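Side-chain contact in endoglucanase, family GH5 (Zobellia galactanivorans, PDB 6GL2), which probably hydrolyses hemicellulose beta-glucans such as mixed-linked glucan, as a family GH5 glycoside hydrolase of a marine bacterium: residues D125-V130 / N174-V179. Numbering follows the deposited sequence.
Sequences DELSKV and NQYHQV
Where L127 and S128 meet Y176 and V179, two helices run in roughly the same direction, their axes 9.3 Å apart at closest approach and crossing at -33°, with S128 and V179 facing each other most closely along the backbones. V179 and L127 both point across the gap, from the two helices. The valine CG1, anti to its own backbone N (chi1 165°), comes up against the main chain of S128, 3.5 Å from S128 N, and V179 CG1 is also 3.7 Å from S128 CB. The serine suits this place because its short side chain admits a valine methyl to the main chain of the helix itself, while its hydroxyl, anti to the backbone N (chi1 -176°), takes up a water. L127 CB lies 4.1 Å from V179 CG1, a looser contact, so the methyl packs against both neighbouring residues. The longer L127 meets Y176 instead: the two side chains cross at about a right angle, and L127 CD1 lies 3.6 Å from Y176 CB, near the root of the aromatic side chain and oblique to its ring. A branched leucine spans the wider part of the gap between the helices, which a valine bridges where they lie closer.

The pair belongs to the outer layer of the TIM barrel of this GH5 enzyme. Helix 117-137 follows strand 101-105 and helix 167-186 follows strand 145-148, so the contact joins consecutive alpha helices around the eight-stranded parallel barrel. The Y176 side chain also packs on A120, V123 and K124 of helix 117-137, while its hydroxyl is hydrogen-bonded to L114 O, a polar end for an otherwise apolar group. No direct hydrogen bond crosses between the segments; on the side where S128 and V179 are partly exposed, the water bridges them, 2.9 Å from S128 OG and donating to V179 O at 2.8 Å.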
ATOM      1  N   ASP A 125      -1.715  -1.365 -22.366  1.00 14.38           N
ATOM      2  CA  ASP A 125      -2.881  -0.698 -22.942  1.00 15.39           C
ATOM      3  C   ASP A 125      -4.034  -0.516 -21.879  1.00 15.33           C
ATOM      4  O   ASP A 125      -4.626   0.535 -21.724  1.00 13.77           O
ATOM      5  CB  ASP A 125      -3.425  -1.468 -24.150  1.00 18.47           C
ATOM      6  CG  ASP A 125      -2.497  -1.468 -25.397  1.00 23.45           C
ATOM      7  OD1 ASP A 125      -1.553  -0.661 -25.553  1.00 25.24           O
ATOM      8  OD2 ASP A 125      -2.745  -2.470 -26.170  1.00 28.85           O
ATOM      9  N   GLU A 126      -4.341  -1.627 -21.205  1.00 14.58           N
ATOM     10  CA  GLU A 126      -5.390  -1.632 -20.182  1.00 13.37           C
ATOM     11  C   GLU A 126      -5.026  -0.726 -19.017  1.00 12.61           C
ATOM     12  O   GLU A 126      -5.886   0.063 -18.582  1.00 11.90           O
ATOM     13  CB  GLU A 126      -5.682  -3.065 -19.699  1.00 13.02           C
ATOM     14  CG  GLU A 126      -6.863  -3.011 -18.731  1.00 13.74           C
ATOM     15  CD  GLU A 126      -7.489  -4.361 -18.424  1.00 14.87           C
ATOM     16  OE1 GLU A 126      -6.983  -5.390 -18.885  1.00 15.00           O
ATOM     17  OE2 GLU A 126      -8.498  -4.274 -17.649  1.00 16.57           O
ATOM     18  N   LEU A 127      -3.810  -0.804 -18.543  1.00 12.08           N
ATOM     19  CA  LEU A 127      -3.394   0.024 -17.406  1.00 12.95           C
ATOM     20  C   LEU A 127      -3.502   1.495 -17.667  1.00 12.13           C
ATOM     21  O   LEU A 127      -3.905   2.256 -16.851  1.00 11.52           O
ATOM     22  CB  LEU A 127      -1.961  -0.296 -16.968  1.00 15.85           C
ATOM     23  CG  LEU A 127      -1.694  -1.282 -15.906  1.00 16.71           C
ATOM     24  CD1 LEU A 127      -0.169  -1.258 -15.663  1.00 16.23           C
ATOM     25  CD2 LEU A 127      -2.433  -0.839 -14.617  1.00 15.31           C
ATOM     26  N   SER A 128      -3.120   1.892 -18.886  1.00 11.71           N
ATOM     27  CA  SER A 128      -3.200   3.295 -19.244  1.00 11.65           C
ATOM     28  C   SER A 128      -4.662   3.770 -19.172  1.00 10.65           C
ATOM     29  O   SER A 128      -4.934   4.839 -18.604  1.00 11.85           O
ATOM     30  CB  SER A 128      -2.693   3.472 -20.691  1.00 12.64           C
ATOM     31  OG  SER A 128      -2.678   4.839 -20.999  1.00 14.51           O
ATOM     32  N   LYS A 129      -5.587   2.983 -19.689  1.00 10.39           N
ATOM     33  CA  LYS A 129      -7.014   3.325 -19.730  0.80 10.52           C
ATOM     34  C   LYS A 129      -7.558   3.361 -18.280  1.00 11.07           C
ATOM     35  O   LYS A 129      -8.336   4.254 -17.875  1.00 11.12           O
ATOM     36  CB  LYS A 129      -7.826   2.333 -20.512  0.80 11.98           C
ATOM     37  CG  LYS A 129      -7.710   2.461 -22.024  0.80 15.94           C
ATOM     38  CD  LYS A 129      -8.080   3.825 -22.507  0.80 19.16           C
ATOM     39  CE  LYS A 129      -7.954   3.919 -24.028  0.80 23.74           C
ATOM     40  NZ  LYS A 129      -8.148   5.305 -24.544  0.80 25.01           N
ATOM     41  N   VAL A 130      -7.206   2.371 -17.439  1.00 10.45           N
ATOM     42  CA  VAL A 130      -7.728   2.272 -16.081  1.00 10.15           C
ATOM     43  C   VAL A 130      -7.177   3.420 -15.272  1.00  9.12           C
ATOM     44  O   VAL A 130      -7.962   4.066 -14.573  1.00  9.36           O
ATOM     45  CB  VAL A 130      -7.411   0.886 -15.496  1.00  9.72           C
ATOM     46  CG1 VAL A 130      -7.707   0.837 -13.968  1.00 10.72           C
ATOM     47  CG2 VAL A 130      -8.260  -0.162 -16.233  1.00 11.13           C
ATOM     48  N   ASN A 174       8.575  -2.358 -14.144  1.00 11.90           N
ATOM     49  CA  ASN A 174       8.946  -1.018 -14.384  1.00 11.79           C
ATOM     50  C   ASN A 174       8.143  -0.400 -15.557  1.00 12.64           C
ATOM     51  O   ASN A 174       7.806   0.809 -15.473  1.00 12.32           O
ATOM     52  CB  ASN A 174      10.467  -0.915 -14.638  1.00 14.23           C
ATOM     53  CG  ASN A 174      11.299  -0.920 -13.341  1.00 15.50           C
ATOM     54  OD1 ASN A 174      10.914  -0.359 -12.291  1.00 15.95           O
ATOM     55  ND2 ASN A 174      12.509  -1.538 -13.438  1.00 18.78           N
ATOM     56  N   GLN A 175       7.934  -1.164 -16.607  1.00 11.41           N
ATOM     57  CA  GLN A 175       7.153  -0.603 -17.706  1.00 13.02           C
ATOM     58  C   GLN A 175       5.707  -0.288 -17.302  1.00 11.98           C
ATOM     59  O   GLN A 175       5.132   0.686 -17.814  1.00 12.69           O
ATOM     60  CB  GLN A 175       7.131  -1.560 -18.876  1.00 12.90           C
ATOM     61  CG  GLN A 175       8.501  -1.694 -19.561  1.00 14.42           C
ATOM     62  CD  GLN A 175       8.467  -2.601 -20.704  1.00 14.73           C
ATOM     63  OE1 GLN A 175       7.505  -2.749 -21.399  1.00 14.58           O
ATOM     64  NE2 GLN A 175       9.580  -3.333 -20.884  1.00 19.46           N
ATOM     65  N   TYR A 176       5.157  -1.142 -16.433  1.00 10.42           N
ATOM     66  CA  TYR A 176       3.781  -0.902 -16.019  1.00 10.20           C
ATOM     67  C   TYR A 176       3.678   0.326 -15.116  1.00 10.58           C
ATOM     68  O   TYR A 176       2.735   1.120 -15.249  1.00 11.08           O
ATOM     69  CB  TYR A 176       3.326  -2.098 -15.259  1.00 10.23           C
ATOM     70  CG  TYR A 176       3.200  -3.376 -16.082  1.00  9.92           C
ATOM     71  CD1 TYR A 176       3.376  -3.343 -17.441  1.00 11.74           C
ATOM     72  CD2 TYR A 176       3.046  -4.603 -15.519  1.00 10.63           C
ATOM     73  CE1 TYR A 176       3.319  -4.527 -18.181  1.00 11.94           C
ATOM     74  CE2 TYR A 176       2.967  -5.792 -16.204  1.00 11.69           C
ATOM     75  CZ  TYR A 176       3.165  -5.738 -17.581  1.00 11.26           C
ATOM     76  OH  TYR A 176       3.091  -6.950 -18.336  1.00 13.60           O
ATOM     77  N   HIS A 177       4.676   0.566 -14.289  1.00 10.12           N
ATOM     78  CA  HIS A 177       4.724   1.812 -13.534  1.00  9.36           C
ATOM     79  C   HIS A 177       4.869   2.996 -14.454  1.00  9.83           C
ATOM     80  O   HIS A 177       4.322   4.095 -14.198  1.00 10.64           O
ATOM     81  CB  HIS A 177       5.816   1.801 -12.485  1.00 10.53           C
ATOM     82  CG  HIS A 177       5.461   0.968 -11.263  1.00 10.77           C
ATOM     83  ND1 HIS A 177       4.276   1.183 -10.533  1.00 10.99           N
ATOM     84  CD2 HIS A 177       6.111  -0.070 -10.664  1.00 11.58           C
ATOM     85  CE1 HIS A 177       4.312   0.407  -9.487  1.00 10.58           C
ATOM     86  NE2 HIS A 177       5.396  -0.407  -9.563  1.00 11.39           N
ATOM     87  N   GLN A 178       5.680   2.840 -15.493  1.00 10.38           N
ATOM     88  CA  GLN A 178       5.872   3.943 -16.476  1.00 11.31           C
ATOM     89  C   GLN A 178       4.540   4.314 -17.120  1.00 10.42           C
ATOM     90  O   GLN A 178       4.239   5.533 -17.122  1.00 12.04           O
ATOM     91  CB  GLN A 178       6.923   3.527 -17.522  1.00 11.35           C
ATOM     92  CG  GLN A 178       7.188   4.599 -18.588  1.00 13.40           C
ATOM     93  CD  GLN A 178       8.032   5.731 -18.182  1.00 15.14           C
ATOM     94  OE1 GLN A 178       7.688   6.918 -18.507  1.00 18.14           O
ATOM     95  NE2 GLN A 178       9.101   5.471 -17.493  1.00 15.50           N
ATOM     96  N   VAL A 179       3.808   3.340 -17.582  1.00 10.14           N
ATOM     97  CA  VAL A 179       2.487   3.572 -18.199  1.00 11.97           C
ATOM     98  C   VAL A 179       1.593   4.291 -17.192  1.00 11.44           C
ATOM     99  O   VAL A 179       0.812   5.184 -17.551  1.00 11.80           O
ATOM    100  CB  VAL A 179       1.823   2.258 -18.631  1.00 13.15           C
ATOM    101  CG1 VAL A 179       0.352   2.468 -18.908  1.00 18.00           C
ATOM    102  CG2 VAL A 179       2.549   1.704 -19.836  1.00 15.91           C
TER
HETATM  103  O   HOH W   1      -0.085   5.895 -20.159  1.00 18.01           O